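Local coordinates for ABC transporter substrate binding protein (Ribose) (Agrobacterium vitis, PDB 4WUT) that probably serves as the solute-binding component of a sugar ABC transporter, holding a monosaccharide such as the bound D-fucose in the cleft between its two lobes, at residues W104-S115 and K123-T131; K213-I224 and L239-L250. All blocks are in the same frame, centred on the assembly; numbering follows the deposited sequence.

Interaction 1: residues W104-S115 and K123-T131; sequences WEARIPVVIIDS and KYYQAFLAT. With FCB (beta-D-fucopyranose), chain E.
The fucose pocket takes D114 and S115 from the end of strand 110-113, which pairs in parallel with strand 127-130. Their short axes approach to 4.7 Å at 21°, and backbone bonds from I112 N to A127 O, L129 N to I112 O and D114 N to L129 O fix the pairing. At the other end the amide of Q126 acts as one more rung: its chain bends at chi2 (81°), which turns OE1 back to V110 N at 3.0 Å, while Q126 N bonds V110 O at 2.9 Å. Q126 NE2 donates to a water that also binds I108 O and Y124 O. Y124 CD1 packs 3.7 Å from W104 CE3, the two rings inclined at 56°. CG1 of I112 sits over a face of the Y125 ring, 3.9 Å from its centroid, and CG2 of I112 lies 3.6 Å from F128 CD1. At the sugar end, D114 bridges two hydroxyls: OD1 accepts from fucose O2 at 2.6 Å and OD2 from O3 at a very short 2.5 Å. S115 OG also donates to OD2, from above the carboxylate plane. Binding residues placed just past strand C-terminal ends are typical of the periplasmic binding protein fold.

Interaction 2: residues K213-I224 and L239-L250; sequences KGIFGANEPTAI and LVAIGFDGNQDL. With FCB (beta-D-fucopyranose), chain E.
The phenyl rings of F216 and F244 meet rim to rim, CZ of F216 lying 3.6 Å from CE1 of F244, with planes at 67° and neither ring over the other's face. A218 CA lies over one face of F216, offset toward its rim, and G217 O is at the edge of F244. I215 CG2 touches A241 CB and L239 CD1. Strands 214-217 and 240-244 run parallel, joined by four backbone bonds from V240 N to K213 O through G217 N to I242 O. Helix 220-224 then folds back along strand 240-244 at 153°, its axis 7.1 Å away. A223 CB lies 4.0 Å from G243 CA and 3.7 Å from L250 CD2, and the side chains of I224 and L250 cross at about a right angle, CG1 against CG.

Both helices start with an asparagine N-cap. N219 OD1 accepts from T222 N and T222 OG1, which come from opposite faces of the amide plane, while N247 OD1 accepts from L250 N. With OD1 held by T222, ND2 of N219 lies on the sugar side, 3.1 Å from fucose O4 and 158° at the hydrogen; S193 OG also bonds it. D245 OD2 accepts from fucose O1 at 2.5 Å and lies 2.9 Å from E220 N; Q265 NE2 holds OD1. E220 OE2 is hydrogen-bonded to the hydroxyls of Y313 and T36. The chemistry implies a division of labour: one end of the N219 amide caps a helix while the other reads the sugar, and the nearby helix start would probably help stabilise negative charge on D245.

From the N terminus, the chain first forms interaction 1, where residues 104-115 meet 123-131 and close a short loop of seven intervening residues with no helix or strand. Interaction 2 follows in series: 213-224 and 239-250 close a longer loop of 14 residues, eight of them helical, so that strand 214-217, helix 220-232 and strand 240-244 form a beta-alpha-beta unit. The two loops neither nest nor cross. The centres of interactions 1 and 2 lie about 29 Å apart, on opposite sides of the chain's centre. Interaction 1 joins neighbouring strands in one lobe and interaction 2 in the other. Fucose bridges them: it donates hydroxyl protons to D114 and D245, and accepts a bond from N219.

Interaction 1: residues W104-S115 and K123-T131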
loop_
_atom_site.group_PDB
_atom_site.type_symbol
_atom_site.label_atom_id
_atom_site.label_comp_id
_atom_site.label_asym_id
_atom_site.label_seq_id
_atom_site.Cartn_x
_atom_site.Cartn_y
_atom_site.Cartn_z
ATOM N N TRP A 104 -12.379 7.980 -19.188
ATOM C CA TRP A 104 -11.867 7.661 -20.527
ATOM C C TRP A 104 -12.796 8.145 -21.651
ATOM O O TRP A 104 -12.342 8.719 -22.642
ATOM C CB TRP A 104 -11.603 6.163 -20.630
ATOM C CG TRP A 104 -11.058 5.725 -21.944
ATOM C CD1 TRP A 104 -9.762 5.802 -22.364
ATOM C CD2 TRP A 104 -11.791 5.111 -23.002
ATOM N NE1 TRP A 104 -9.645 5.278 -23.629
ATOM C CE2 TRP A 104 -10.879 4.855 -24.046
ATOM C CE3 TRP A 104 -13.129 4.757 -23.168
ATOM C CZ2 TRP A 104 -11.267 4.251 -25.238
ATOM C CZ3 TRP A 104 -13.514 4.165 -24.362
ATOM C CH2 TRP A 104 -12.587 3.918 -25.378
ATOM N N GLU A 105 -14.097 7.955 -21.487
ATOM C CA GLU A 105 -15.061 8.422 -22.474
ATOM C C GLU A 105 -15.073 9.949 -22.597
ATOM O O GLU A 105 -15.347 10.488 -23.683
ATOM C CB GLU A 105 -16.448 7.858 -22.141
ATOM C CG GLU A 105 -16.494 6.353 -22.348
ATOM C CD GLU A 105 -17.736 5.689 -21.794
ATOM O OE1 GLU A 105 -18.375 6.257 -20.886
ATOM O OE2 GLU A 105 -18.054 4.577 -22.263
ATOM N N ALA A 106 -14.757 10.622 -21.491
ATOM C CA ALA A 106 -14.625 12.074 -21.427
ATOM C C ALA A 106 -13.270 12.587 -21.910
ATOM O O ALA A 106 -13.010 13.792 -21.848
ATOM C CB ALA A 106 -14.850 12.537 -20.012
ATOM N N ARG A 107 -12.420 11.686 -22.389
ATOM C CA ARG A 107 -11.077 12.049 -22.854
ATOM C C ARG A 107 -10.216 12.642 -21.735
ATOM O O ARG A 107 -9.433 13.574 -21.953
ATOM C CB ARG A 107 -11.146 13.037 -24.027
ATOM C CG ARG A 107 -11.836 12.479 -25.263
ATOM C CD ARG A 107 -12.238 13.593 -26.224
ATOM N NE ARG A 107 -11.158 14.024 -27.119
ATOM C CZ ARG A 107 -11.077 15.244 -27.652
ATOM N NH1 ARG A 107 -11.998 16.156 -27.357
ATOM N NH2 ARG A 107 -10.076 15.571 -28.473
ATOM N N ILE A 108 -10.380 12.115 -20.532
ATOM C CA ILE A 108 -9.573 12.554 -19.407
ATOM C C ILE A 108 -8.510 11.504 -19.091
ATOM O O ILE A 108 -8.840 10.378 -18.734
ATOM C CB ILE A 108 -10.434 12.806 -18.151
ATOM C CG1 ILE A 108 -11.497 13.862 -18.438
ATOM C CG2 ILE A 108 -9.541 13.224 -16.985
ATOM C CD1 ILE A 108 -12.536 14.001 -17.302
ATOM N N PRO A 109 -7.232 11.872 -19.233
ATOM C CA PRO A 109 -6.155 10.933 -18.905
ATOM C C PRO A 109 -6.251 10.451 -17.467
ATOM O O PRO A 109 -6.540 11.248 -16.571
ATOM C CB PRO A 109 -4.888 11.767 -19.091
ATOM C CG PRO A 109 -5.256 12.851 -20.036
ATOM C CD PRO A 109 -6.714 13.152 -19.739
ATOM N N VAL A 110 -6.037 9.158 -17.264
ATOM C CA VAL A 110 -6.058 8.570 -15.938
ATOM C C VAL A 110 -4.777 7.754 -15.746
ATOM O O VAL A 110 -4.400 6.951 -16.596
ATOM C CB VAL A 110 -7.275 7.650 -15.739
ATOM C CG1 VAL A 110 -7.179 6.922 -14.409
ATOM C CG2 VAL A 110 -8.594 8.446 -15.809
ATOM N N VAL A 111 -4.091 7.991 -14.637
ATOM C CA VAL A 111 -2.979 7.147 -14.240
ATOM C C VAL A 111 -3.361 6.533 -12.893
ATOM O O VAL A 111 -3.905 7.215 -12.027
ATOM C CB VAL A 111 -1.691 7.961 -14.154
ATOM C CG1 VAL A 111 -0.582 7.169 -13.474
ATOM C CG2 VAL A 111 -1.279 8.405 -15.547
ATOM N N ILE A 112 -3.127 5.228 -12.766
ATOM C CA ILE A 112 -3.410 4.464 -11.557
ATOM C C ILE A 112 -2.141 4.272 -10.741
ATOM O O ILE A 112 -1.076 3.923 -11.295
ATOM C CB ILE A 112 -4.021 3.092 -11.908
ATOM C CG1 ILE A 112 -5.275 3.275 -12.782
ATOM C CG2 ILE A 112 -4.313 2.277 -10.667
ATOM C CD1 ILE A 112 -6.429 3.967 -12.111
ATOM N N ILE A 113 -2.233 4.536 -9.439
ATOM C CA ILE A 113 -1.119 4.283 -8.539
ATOM C C ILE A 113 -1.492 3.299 -7.441
ATOM O O ILE A 113 -2.671 3.194 -7.055
ATOM C CB ILE A 113 -0.563 5.577 -7.927
ATOM C CG1 ILE A 113 -1.685 6.373 -7.257
ATOM C CG2 ILE A 113 0.167 6.394 -8.982
ATOM C CD1 ILE A 113 -1.183 7.425 -6.299
ATOM N N ASP A 114 -0.490 2.531 -7.017
ATOM C CA ASP A 114 -0.514 1.748 -5.782
ATOM C C ASP A 114 -1.319 0.457 -5.834
ATOM O O ASP A 114 -0.812 -0.617 -5.495
ATOM C CB ASP A 114 -0.993 2.586 -4.597
ATOM C CG ASP A 114 -1.125 1.765 -3.354
ATOM O OD1 ASP A 114 -0.078 1.432 -2.748
ATOM O OD2 ASP A 114 -2.269 1.397 -2.974
ATOM N N SER A 115 -2.579 0.561 -6.245
ATOM C CA SER A 115 -3.515 -0.552 -6.172
ATOM C C SER A 115 -4.119 -0.752 -7.549
ATOM O O SER A 115 -4.625 0.188 -8.163
ATOM C CB SER A 115 -4.632 -0.238 -5.184
ATOM O OG SER A 115 -4.202 -0.430 -3.865
ATOM N N LYS A 123 -8.211 -0.719 -20.920
ATOM C CA LYS A 123 -8.338 0.224 -22.034
ATOM C C LYS A 123 -8.548 1.665 -21.581
ATOM O O LYS A 123 -8.486 2.582 -22.405
ATOM C CB LYS A 123 -9.518 -0.163 -22.923
ATOM C CG LYS A 123 -9.463 -1.590 -23.441
ATOM C CD LYS A 123 -10.392 -1.791 -24.635
ATOM C CE LYS A 123 -9.979 -3.004 -25.474
ATOM N NZ LYS A 123 -9.963 -4.270 -24.681
ATOM N N TYR A 124 -8.829 1.855 -20.289
ATOM C CA TYR A 124 -9.362 3.114 -19.813
ATOM C C TYR A 124 -8.360 4.000 -19.080
ATOM O O TYR A 124 -8.698 5.118 -18.725
ATOM C CB TYR A 124 -10.554 2.846 -18.882
ATOM C CG TYR A 124 -11.628 1.977 -19.476
ATOM C CD1 TYR A 124 -12.081 2.180 -20.770
ATOM C CD2 TYR A 124 -12.192 0.945 -18.732
ATOM C CE1 TYR A 124 -13.070 1.376 -21.310
ATOM C CE2 TYR A 124 -13.171 0.139 -19.258
ATOM C CZ TYR A 124 -13.613 0.363 -20.534
ATOM O OH TYR A 124 -14.590 -0.441 -21.067
ATOM N N TYR A 125 -7.150 3.504 -18.833
ATOM C CA TYR A 125 -6.108 4.305 -18.188
ATOM C C TYR A 125 -4.792 4.057 -18.884
ATOM O O TYR A 125 -4.640 3.053 -19.602
ATOM C CB TYR A 125 -5.981 3.969 -16.694
ATOM C CG TYR A 125 -5.589 2.528 -16.390
ATOM C CD1 TYR A 125 -6.555 1.537 -16.306
ATOM C CD2 TYR A 125 -4.280 2.184 -16.151
ATOM C CE1 TYR A 125 -6.225 0.238 -16.024
ATOM C CE2 TYR A 125 -3.926 0.877 -15.868
ATOM C CZ TYR A 125 -4.905 -0.092 -15.783
ATOM O OH TYR A 125 -4.543 -1.393 -15.504
ATOM N N GLN A 126 -3.840 4.966 -18.692
ATOM C CA GLN A 126 -2.652 4.957 -19.531
ATOM C C GLN A 126 -1.355 4.542 -18.849
ATOM O O GLN A 126 -0.378 4.273 -19.526
ATOM C CB GLN A 126 -2.465 6.304 -20.242
ATOM C CG GLN A 126 -3.576 6.652 -21.191
ATOM C CD GLN A 126 -4.784 7.228 -20.494
ATOM O OE1 GLN A 126 -4.649 8.110 -19.659
ATOM N NE2 GLN A 126 -5.972 6.721 -20.814
ATOM N N ALA A 127 -1.331 4.513 -17.524
ATOM C CA ALA A 127 -0.179 3.982 -16.819
ATOM C C ALA A 127 -0.595 3.494 -15.438
ATOM O O ALA A 127 -1.601 3.920 -14.900
ATOM C CB ALA A 127 0.940 5.032 -16.726
ATOM N N PHE A 128 0.216 2.580 -14.911
ATOM C CA PHE A 128 0.035 2.015 -13.587
ATOM C C PHE A 128 1.386 1.967 -12.896
ATOM O O PHE A 128 2.293 1.257 -13.353
ATOM C CB PHE A 128 -0.563 0.606 -13.698
ATOM C CG PHE A 128 -0.716 -0.102 -12.381
ATOM C CD1 PHE A 128 -1.299 0.512 -11.302
ATOM C CD2 PHE A 128 -0.296 -1.412 -12.249
ATOM C CE1 PHE A 128 -1.439 -0.156 -10.098
ATOM C CE2 PHE A 128 -0.424 -2.086 -11.049
ATOM C CZ PHE A 128 -1.001 -1.466 -9.977
ATOM N N LEU A 129 1.494 2.745 -11.811
ATOM C CA LEU A 129 2.731 2.855 -11.033
ATOM C C LEU A 129 2.499 2.255 -9.664
ATOM O O LEU A 129 1.623 2.707 -8.932
ATOM C CB LEU A 129 3.124 4.321 -10.828
ATOM C CG LEU A 129 3.510 5.206 -12.004
ATOM C CD1 LEU A 129 2.307 5.577 -12.840
ATOM C CD2 LEU A 129 4.200 6.462 -11.502
ATOM N N ALA A 130 3.259 1.242 -9.307
ATOM C CA ALA A 130 3.019 0.531 -8.064
ATOM C C ALA A 130 4.174 -0.387 -7.720
ATOM O O ALA A 130 5.021 -0.731 -8.570
ATOM C CB ALA A 130 1.712 -0.286 -8.161
ATOM N N THR A 131 4.210 -0.788 -6.460
ATOM C CA THR A 131 5.020 -1.925 -6.037
ATOM C C THR A 131 4.640 -3.176 -6.840
ATOM O O THR A 131 3.477 -3.374 -7.171
ATOM C CB THR A 131 4.801 -2.203 -4.547
ATOM O OG1 THR A 131 5.149 -1.039 -3.804
ATOM C CG2 THR A 131 5.607 -3.395 -4.042
HETATM C C1 FCB E . 0.003 0.768 1.671
HETATM C C2 FCB E . -0.865 0.195 0.558
HETATM C C3 FCB E . -1.914 1.095 0.190
HETATM C C4 FCB E . -2.726 1.532 1.437
HETATM C C5 FCB E . -1.672 2.050 2.454
HETATM C C6 FCB E . -2.322 2.537 3.782
HETATM O O1 FCB E . 0.734 -0.267 2.132
HETATM O O2 FCB E . 0.017 0.000 -0.583
HETATM O O3 FCB E . -2.756 0.384 -0.754
HETATM O O4 FCB E . -3.520 0.438 1.962
HETATM O O5 FCB E . -0.815 1.051 2.796
HETATM O O HOH W 1 -8.498 7.805 -19.682
HETATM O O HOH W 2 1.766 -0.750 -4.375
#

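Interaction 2: residues K213-I224 and L239-L250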
loop_
_atom_site.group_PDB
_atom_site.type_symbol
_atom_site.label_atom_id
_atom_site.label_comp_id
_atom_site.label_asym_id
_atom_site.label_seq_id
_atom_site.Cartn_x
_atom_site.Cartn_y
_atom_site.Cartn_z
ATOM N N LYS A 213 4.448 -18.346 16.178
ATOM C CA LYS A 213 5.861 -18.096 15.969
ATOM C C LYS A 213 6.151 -16.805 15.224
ATOM O O LYS A 213 7.238 -16.251 15.373
ATOM C CB LYS A 213 6.522 -19.265 15.234
ATOM C CG LYS A 213 6.600 -20.532 16.058
ATOM C CD LYS A 213 7.247 -21.680 15.300
ATOM C CE LYS A 213 8.382 -22.283 16.067
ATOM N NZ LYS A 213 7.967 -22.776 17.405
ATOM N N GLY A 214 5.187 -16.323 14.439
ATOM C CA GLY A 214 5.395 -15.134 13.636
ATOM C C GLY A 214 4.088 -14.513 13.193
ATOM O O GLY A 214 3.033 -15.136 13.300
ATOM N N ILE A 215 4.170 -13.287 12.691
ATOM C CA ILE A 215 2.974 -12.508 12.363
ATOM C C ILE A 215 3.348 -11.442 11.331
ATOM O O ILE A 215 4.391 -10.772 11.436
ATOM C CB ILE A 215 2.308 -11.914 13.648
ATOM C CG1 ILE A 215 0.984 -11.212 13.320
ATOM C CG2 ILE A 215 3.270 -10.989 14.389
ATOM C CD1 ILE A 215 0.159 -10.940 14.570
ATOM N N PHE A 216 2.510 -11.353 10.301
ATOM C CA PHE A 216 2.676 -10.457 9.162
ATOM C C PHE A 216 1.567 -9.414 9.137
ATOM O O PHE A 216 0.402 -9.758 9.221
ATOM C CB PHE A 216 2.656 -11.312 7.884
ATOM C CG PHE A 216 2.682 -10.540 6.597
ATOM C CD1 PHE A 216 3.645 -9.574 6.363
ATOM C CD2 PHE A 216 1.768 -10.818 5.581
ATOM C CE1 PHE A 216 3.702 -8.890 5.165
ATOM C CE2 PHE A 216 1.820 -10.121 4.401
ATOM C CZ PHE A 216 2.766 -9.155 4.200
ATOM N N GLY A 217 1.954 -8.145 9.081
ATOM C CA GLY A 217 1.036 -7.022 8.990
ATOM C C GLY A 217 1.179 -6.351 7.638
ATOM O O GLY A 217 2.224 -5.765 7.356
ATOM N N ALA A 218 0.149 -6.408 6.796
ATOM C CA ALA A 218 0.375 -6.206 5.374
ATOM C C ALA A 218 0.295 -4.785 4.842
ATOM O O ALA A 218 0.471 -4.560 3.647
ATOM C CB ALA A 218 -0.552 -7.128 4.576
ATOM N N ASN A 219 -0.013 -3.817 5.696
ATOM C CA ASN A 219 0.102 -2.417 5.325
ATOM C C ASN A 219 0.357 -1.540 6.551
ATOM O O ASN A 219 0.404 -2.027 7.688
ATOM C CB ASN A 219 -1.106 -1.922 4.508
ATOM C CG ASN A 219 -2.326 -1.582 5.353
ATOM O OD1 ASN A 219 -2.473 -1.988 6.506
ATOM N ND2 ASN A 219 -3.238 -0.835 4.751
ATOM N N GLU A 220 0.513 -0.257 6.294
ATOM C CA GLU A 220 0.960 0.682 7.319
ATOM C C GLU A 220 0.107 0.654 8.608
ATOM O O GLU A 220 0.624 0.352 9.696
ATOM C CB GLU A 220 1.093 2.098 6.741
ATOM C CG GLU A 220 1.560 3.132 7.764
ATOM C CD GLU A 220 1.503 4.551 7.204
ATOM O OE1 GLU A 220 0.384 5.065 6.976
ATOM O OE2 GLU A 220 2.565 5.150 6.958
ATOM N N PRO A 221 -1.202 0.948 8.509
ATOM C CA PRO A 221 -1.953 0.975 9.763
ATOM C C PRO A 221 -2.061 -0.401 10.420
ATOM O O PRO A 221 -2.127 -0.512 11.647
ATOM C CB PRO A 221 -3.331 1.478 9.340
ATOM C CG PRO A 221 -3.412 1.138 7.863
ATOM C CD PRO A 221 -2.031 1.387 7.379
ATOM N N THR A 222 -2.074 -1.455 9.625
ATOM C CA THR A 222 -2.237 -2.786 10.175
ATOM C C THR A 222 -0.968 -3.142 10.939
ATOM O O THR A 222 -1.027 -3.702 12.029
ATOM C CB THR A 222 -2.553 -3.823 9.085
ATOM O OG1 THR A 222 -3.735 -3.439 8.364
ATOM C CG2 THR A 222 -2.730 -5.173 9.658
ATOM N N ALA A 223 0.175 -2.811 10.345
ATOM C CA ALA A 223 1.443 -3.145 10.986
ATOM C C ALA A 223 1.674 -2.329 12.239
ATOM O O ALA A 223 2.282 -2.822 13.200
ATOM C CB ALA A 223 2.577 -2.943 9.988
ATOM N N ILE A 224 1.214 -1.081 12.254
ATOM C CA ILE A 224 1.331 -0.252 13.455
ATOM C C ILE A 224 0.458 -0.815 14.576
ATOM O O ILE A 224 0.890 -0.985 15.712
ATOM C CB ILE A 224 0.973 1.204 13.163
ATOM C CG1 ILE A 224 2.015 1.802 12.203
ATOM C CG2 ILE A 224 0.917 2.002 14.479
ATOM C CD1 ILE A 224 1.711 3.145 11.665
ATOM N N LEU A 239 8.101 -13.260 19.247
ATOM C CA LEU A 239 7.690 -13.847 17.978
ATOM C C LEU A 239 8.174 -12.904 16.898
ATOM O O LEU A 239 8.515 -11.753 17.174
ATOM C CB LEU A 239 6.177 -14.082 17.885
ATOM C CG LEU A 239 5.236 -12.896 17.679
ATOM C CD1 LEU A 239 3.838 -13.423 17.351
ATOM C CD2 LEU A 239 5.219 -12.022 18.926
ATOM N N VAL A 240 8.225 -13.406 15.668
ATOM C CA VAL A 240 8.781 -12.676 14.550
ATOM C C VAL A 240 7.677 -11.906 13.840
ATOM O O VAL A 240 6.767 -12.486 13.268
ATOM C CB VAL A 240 9.450 -13.648 13.555
ATOM C CG1 VAL A 240 10.018 -12.906 12.358
ATOM C CG2 VAL A 240 10.566 -14.455 14.246
ATOM N N ALA A 241 7.792 -10.594 13.858
ATOM C CA ALA A 241 6.818 -9.732 13.234
ATOM C C ALA A 241 7.401 -9.010 12.016
ATOM O O ALA A 241 8.516 -8.432 12.082
ATOM C CB ALA A 241 6.302 -8.729 14.252
ATOM N N ILE A 242 6.683 -9.078 10.896
ATOM C CA ILE A 242 7.095 -8.419 9.669
ATOM C C ILE A 242 5.987 -7.486 9.207
ATOM O O ILE A 242 4.842 -7.891 9.189
ATOM C CB ILE A 242 7.485 -9.452 8.596
ATOM C CG1 ILE A 242 8.722 -10.228 9.103
ATOM C CG2 ILE A 242 7.749 -8.783 7.258
ATOM C CD1 ILE A 242 9.370 -11.134 8.115
ATOM N N GLY A 243 6.340 -6.252 8.863
ATOM C CA GLY A 243 5.346 -5.291 8.424
ATOM C C GLY A 243 5.556 -4.800 7.007
ATOM O O GLY A 243 6.439 -5.275 6.294
ATOM N N PHE A 244 4.676 -3.882 6.605
ATOM C CA PHE A 244 4.819 -3.081 5.399
ATOM C C PHE A 244 4.796 -1.609 5.797
ATOM O O PHE A 244 4.108 -1.213 6.749
ATOM C CB PHE A 244 3.698 -3.362 4.373
ATOM C CG PHE A 244 4.112 -4.301 3.273
ATOM C CD1 PHE A 244 4.272 -5.651 3.536
ATOM C CD2 PHE A 244 4.361 -3.841 1.983
ATOM C CE1 PHE A 244 4.654 -6.530 2.540
ATOM C CE2 PHE A 244 4.727 -4.718 0.975
ATOM C CZ PHE A 244 4.898 -6.069 1.269
ATOM N N ASP A 245 5.580 -0.843 5.048
ATOM C CA ASP A 245 5.623 0.597 5.041
ATOM C C ASP A 245 6.609 1.151 6.080
ATOM O O ASP A 245 7.231 0.392 6.819
ATOM C CB ASP A 245 4.209 1.190 5.095
ATOM C CG ASP A 245 3.387 0.803 3.883
ATOM O OD1 ASP A 245 3.919 0.933 2.760
ATOM O OD2 ASP A 245 2.247 0.345 4.046
ATOM N N GLY A 246 6.788 2.463 6.087
ATOM C CA GLY A 246 7.989 3.027 6.656
ATOM C C GLY A 246 7.842 4.356 7.361
ATOM O O GLY A 246 8.739 5.189 7.284
ATOM N N ASN A 247 6.719 4.574 8.045
ATOM C CA ASN A 247 6.596 5.823 8.780
ATOM C C ASN A 247 7.385 5.789 10.086
ATOM O O ASN A 247 8.083 4.822 10.366
ATOM C CB ASN A 247 5.124 6.160 9.024
ATOM C CG ASN A 247 4.536 5.435 10.200
ATOM O OD1 ASN A 247 5.030 4.405 10.661
ATOM N ND2 ASN A 247 3.412 5.965 10.687
ATOM N N GLN A 248 7.258 6.835 10.888
ATOM C CA GLN A 248 8.040 6.933 12.128
ATOM C C GLN A 248 7.751 5.775 13.099
ATOM O O GLN A 248 8.672 5.215 13.698
ATOM C CB GLN A 248 7.793 8.281 12.806
ATOM C CG GLN A 248 8.243 9.485 11.986
ATOM C CD GLN A 248 9.707 9.421 11.591
ATOM O OE1 GLN A 248 10.591 9.213 12.435
ATOM N NE2 GLN A 248 9.976 9.607 10.302
ATOM N N ASP A 249 6.489 5.392 13.261
ATOM C CA ASP A 249 6.166 4.308 14.192
ATOM C C ASP A 249 6.845 3.004 13.766
ATOM O O ASP A 249 7.344 2.248 14.584
ATOM C CB ASP A 249 4.661 4.038 14.255
ATOM C CG ASP A 249 3.858 5.237 14.695
ATOM O OD1 ASP A 249 3.676 5.404 15.906
ATOM O OD2 ASP A 249 3.378 5.995 13.828
ATOM N N LEU A 250 6.785 2.700 12.481
ATOM C CA LEU A 250 7.358 1.463 11.976
ATOM C C LEU A 250 8.889 1.484 12.043
ATOM O O LEU A 250 9.513 0.477 12.395
ATOM C CB LEU A 250 6.839 1.183 10.562
ATOM C CG LEU A 250 5.325 0.921 10.541
ATOM C CD1 LEU A 250 4.764 0.953 9.128
ATOM C CD2 LEU A 250 5.053 -0.409 11.195
HETATM C C1 FCB E . 0.003 0.768 1.671
HETATM C C2 FCB E . -0.865 0.195 0.558
HETATM C C3 FCB E . -1.914 1.095 0.190
HETATM C C4 FCB E . -2.726 1.532 1.437
HETATM C C5 FCB E . -1.672 2.050 2.454
HETATM C C6 FCB E . -2.322 2.537 3.782
HETATM O O1 FCB E . 0.734 -0.267 2.132
HETATM O O2 FCB E . 0.017 0.000 -0.583
HETATM O O3 FCB E . -2.756 0.384 -0.754
HETATM O O4 FCB E . -3.520 0.438 1.962
HETATM O O5 FCB E . -0.815 1.051 2.796
#